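Local atomic coordinates of Lhca5 (Dunaliella salina, PDB entry 6SL5), a protein that binds chlorophylls a and b and lutein-type carotenoids as a light-harvesting protein of the photosystem I supercomplex, where it probably passes excitation energy toward the reaction centre. Residues L1-P5 against D22-D26. Residue numbers count along the deposited sequence, not the author numbering.
Sequences LPAIP and DMGFD. With CLA (chlorophyll a), chain B.
Chain without regular structure can still build part of a pigment pocket, and the loop region before helix 34-63 illustrates the principle. Neither segment here is helix or strand; 1-5 and 22-26 run side by side in the same direction, with L1 opposite D22 (CA atoms 5.0 Å apart), I4 opposite G24 (5.1 Å) and P5 opposite F25 (6.1 Å). L1 opens the contact through its backbone, its N donating a hydrogen bond to D22 O at 2.8 Å. Its side chain (chi1 t, chi2 p) brings CD1 to 3.6 Å from G24 CA. P2 and A3 then bow outward, with P2 directed away, before I4, at positive phi (78/145), returns the chain: I4 CA lies 3.2 Å from M23 O in a CA-H...O contact. P5 turns back toward 22-26 and packs its ring carbon CG at 3.4 Å from F25 CB. The opposing segment is held in shape by D22 (chi1 t), whose OD1 accepts a hydrogen bond from G24 N at 2.9 Å, an Asx turn. G24 adopts phi/psi 87/1, a positive phi that suits glycine, and is closely packed, with P5 CG 4.0 Å from G24 C. From within the turn M23 N, and just after it F25 N, give weak hydrogen bonds to OBD of the chlorophyll a, at 3.4 and 3.3 Å, while M23 CB approaches its CMD at 3.2 Å. Chlorophyll b touches I4, M23 and F25, and a lutein touches F25 and D26. The arrangement thus belongs to adjoining chlorophyll a, chlorophyll b and carotenoid pockets of the light-harvesting fold, lined in part by one N-terminal loop region.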
loop_
_atom_site.group_PDB
_atom_site.type_symbol
_atom_site.label_atom_id
_atom_site.label_comp_id
_atom_site.label_asym_id
_atom_site.label_seq_id
_atom_site.Cartn_x
_atom_site.Cartn_y
_atom_site.Cartn_z
ATOM N N LEU R 1 -20.501 -51.182 -46.326
ATOM C CA LEU R 1 -19.738 -51.310 -45.078
ATOM C C LEU R 1 -18.767 -52.513 -44.793
ATOM O O LEU R 1 -17.869 -52.363 -43.970
ATOM C CB LEU R 1 -20.737 -51.208 -43.908
ATOM C CG LEU R 1 -20.151 -50.738 -42.570
ATOM C CD1 LEU R 1 -19.305 -49.547 -42.838
ATOM C CD2 LEU R 1 -21.132 -50.443 -41.510
ATOM N N PRO R 2 -18.874 -53.700 -45.429
ATOM C CA PRO R 2 -17.914 -54.738 -45.031
ATOM C C PRO R 2 -16.511 -54.563 -45.600
ATOM O O PRO R 2 -15.542 -55.018 -44.982
ATOM C CB PRO R 2 -18.563 -56.030 -45.543
ATOM C CG PRO R 2 -19.903 -55.628 -46.080
ATOM C CD PRO R 2 -19.733 -54.240 -46.499
ATOM N N ALA R 3 -16.433 -53.907 -46.765
ATOM C CA ALA R 3 -15.167 -53.664 -47.499
ATOM C C ALA R 3 -14.124 -52.994 -46.597
ATOM O O ALA R 3 -13.042 -53.597 -46.431
ATOM C CB ALA R 3 -15.443 -52.839 -48.732
ATOM N N ILE R 4 -14.403 -51.761 -46.131
ATOM C CA ILE R 4 -13.555 -50.914 -45.219
ATOM C C ILE R 4 -12.382 -50.229 -45.963
ATOM O O ILE R 4 -11.770 -50.854 -46.851
ATOM C CB ILE R 4 -13.171 -51.637 -43.902
ATOM C CG1 ILE R 4 -14.372 -52.354 -43.278
ATOM C CG2 ILE R 4 -12.548 -50.682 -42.899
ATOM C CD1 ILE R 4 -15.500 -51.429 -42.884
ATOM N N PRO R 5 -11.979 -48.990 -45.588
ATOM C CA PRO R 5 -10.924 -48.246 -46.289
ATOM C C PRO R 5 -9.534 -48.890 -46.187
ATOM O O PRO R 5 -9.089 -49.466 -47.154
ATOM C CB PRO R 5 -10.879 -46.875 -45.594
ATOM C CG PRO R 5 -12.115 -46.838 -44.724
ATOM C CD PRO R 5 -12.410 -48.281 -44.385
ATOM N N ASP R 22 -21.291 -46.782 -48.245
ATOM C CA ASP R 22 -20.630 -46.716 -46.948
ATOM C C ASP R 22 -19.334 -47.499 -46.993
ATOM O O ASP R 22 -19.348 -48.720 -46.878
ATOM C CB ASP R 22 -21.521 -47.301 -45.849
ATOM C CG ASP R 22 -21.025 -46.980 -44.430
ATOM O OD1 ASP R 22 -19.834 -46.727 -44.211
ATOM O OD2 ASP R 22 -21.848 -46.913 -43.505
ATOM N N MET R 23 -18.231 -46.799 -47.260
ATOM C CA MET R 23 -16.908 -47.470 -47.337
ATOM C C MET R 23 -16.350 -47.633 -45.921
ATOM O O MET R 23 -15.300 -48.271 -45.781
ATOM C CB MET R 23 -15.926 -46.671 -48.197
ATOM C CG MET R 23 -16.187 -46.808 -49.683
ATOM S SD MET R 23 -16.067 -48.527 -50.241
ATOM C CE MET R 23 -16.595 -48.360 -51.945
ATOM N N GLY R 24 -17.054 -47.092 -44.920
ATOM C CA GLY R 24 -16.627 -47.165 -43.509
ATOM C C GLY R 24 -15.686 -46.034 -43.135
ATOM O O GLY R 24 -15.246 -45.995 -41.970
ATOM N N PHE R 25 -15.397 -45.136 -44.083
ATOM C CA PHE R 25 -14.501 -43.981 -43.817
ATOM C C PHE R 25 -15.347 -42.720 -43.634
ATOM O O PHE R 25 -16.044 -42.321 -44.587
ATOM C CB PHE R 25 -13.519 -43.755 -44.968
ATOM C CG PHE R 25 -12.809 -42.426 -44.906
ATOM C CD1 PHE R 25 -13.401 -41.282 -45.417
ATOM C CD2 PHE R 25 -11.560 -42.312 -44.317
ATOM C CE1 PHE R 25 -12.755 -40.058 -45.353
ATOM C CE2 PHE R 25 -10.915 -41.087 -44.253
ATOM C CZ PHE R 25 -11.513 -39.963 -44.771
ATOM N N ASP R 26 -15.271 -42.121 -42.443
ATOM C CA ASP R 26 -16.031 -40.880 -42.131
ATOM C C ASP R 26 -15.432 -40.181 -40.906
ATOM O O ASP R 26 -16.195 -39.862 -39.978
ATOM C CB ASP R 26 -17.538 -41.123 -42.003
ATOM C CG ASP R 26 -18.341 -40.533 -43.149
ATOM O OD1 ASP R 26 -17.735 -39.862 -44.006
ATOM O OD2 ASP R 26 -19.571 -40.740 -43.170
HETATM MG MG CLA B . -17.869 -38.355 -49.532
HETATM C CHA CLA B . -18.967 -40.609 -47.139
HETATM C CHB CLA B . -20.361 -36.163 -48.655
HETATM C CHC CLA B . -16.688 -36.290 -51.800
HETATM C CHD CLA B . -15.334 -40.687 -50.425
HETATM N NA CLA B . -19.501 -38.371 -48.046
HETATM C C1A CLA B . -19.782 -39.345 -47.180
HETATM C C2A CLA B . -20.990 -39.041 -46.338
HETATM C C3A CLA B . -21.392 -37.667 -46.857
HETATM C C4A CLA B . -20.377 -37.356 -47.913
HETATM C CMA CLA B . -22.863 -37.485 -47.105
HETATM C CAA CLA B . -20.688 -38.739 -44.885
HETATM C CBA CLA B . -19.762 -37.529 -44.789
HETATM C CGA CLA B . -19.861 -36.918 -43.414
HETATM O O1A CLA B . -19.787 -37.640 -42.435
HETATM O O2A CLA B . -20.032 -35.613 -43.304
HETATM N NB CLA B . -18.437 -36.500 -50.136
HETATM C C1B CLA B . -19.479 -35.750 -49.674
HETATM C C2B CLA B . -19.525 -34.498 -50.385
HETATM C C3B CLA B . -18.488 -34.545 -51.273
HETATM C C4B CLA B . -17.805 -35.825 -51.102
HETATM C CMB CLA B . -20.514 -33.378 -50.193
HETATM C CAB CLA B . -18.099 -33.500 -52.242
HETATM C CBB CLA B . -18.793 -32.159 -52.214
HETATM N NC CLA B . -16.256 -38.474 -50.877
HETATM C C1C CLA B . -15.962 -37.506 -51.736
HETATM C C2C CLA B . -14.806 -37.840 -52.601
HETATM C C3C CLA B . -14.426 -39.088 -52.188
HETATM C C4C CLA B . -15.338 -39.474 -51.116
HETATM C CMC CLA B . -14.195 -36.986 -53.680
HETATM C CAC CLA B . -13.289 -39.910 -52.742
HETATM C CBC CLA B . -12.134 -39.899 -51.766
HETATM N ND CLA B . -17.229 -40.157 -49.004
HETATM C C1D CLA B . -16.239 -41.014 -49.389
HETATM C C2D CLA B . -16.256 -42.260 -48.628
HETATM C C3D CLA B . -17.324 -42.083 -47.756
HETATM C C4D CLA B . -17.890 -40.832 -47.987
HETATM C CMD CLA B . -15.419 -43.510 -48.643
HETATM C CAD CLA B . -18.053 -42.742 -46.691
HETATM O OBD CLA B . -17.660 -43.708 -46.060
HETATM C CBD CLA B . -19.163 -41.824 -46.265
HETATM C CGD CLA B . -20.494 -42.435 -46.585
HETATM O O1D CLA B . -20.790 -42.714 -47.734
HETATM O O2D CLA B . -21.371 -42.679 -45.616
HETATM C CED CLA B . -21.770 -44.039 -45.466
HETATM C C1 CLA B . -20.199 -34.770 -44.487
HETATM C C2 CLA B . -19.074 -34.530 -45.464
HETATM C C3 CLA B . -18.860 -33.301 -45.958
HETATM C C4 CLA B . -19.721 -32.140 -45.559
HETATM C C5 CLA B . -17.753 -32.999 -46.941
HETATM C C6 CLA B . -16.446 -32.754 -46.195
HETATM C C7 CLA B . -16.208 -31.267 -45.967
HETATM C C8 CLA B . -15.068 -30.751 -46.838
HETATM C C9 CLA B . -15.008 -31.506 -48.160
HETATM C C10 CLA B . -13.750 -30.871 -46.083
HETATM C C11 CLA B . -12.723 -29.875 -46.608
HETATM C C12 CLA B . -11.753 -30.543 -47.574
HETATM C C13 CLA B . -11.161 -31.808 -46.967
HETATM C C14 CLA B . -10.059 -31.473 -45.969
HETATM C C15 CLA B . -10.637 -32.711 -48.077
HETATM C C16 CLA B . -9.880 -31.910 -49.131
HETATM C C17 CLA B . -10.148 -32.463 -50.526
HETATM C C18 CLA B . -8.854 -32.631 -51.312
HETATM C C19 CLA B . -8.859 -33.935 -52.099
HETATM C C20 CLA B . -8.618 -31.441 -52.235
#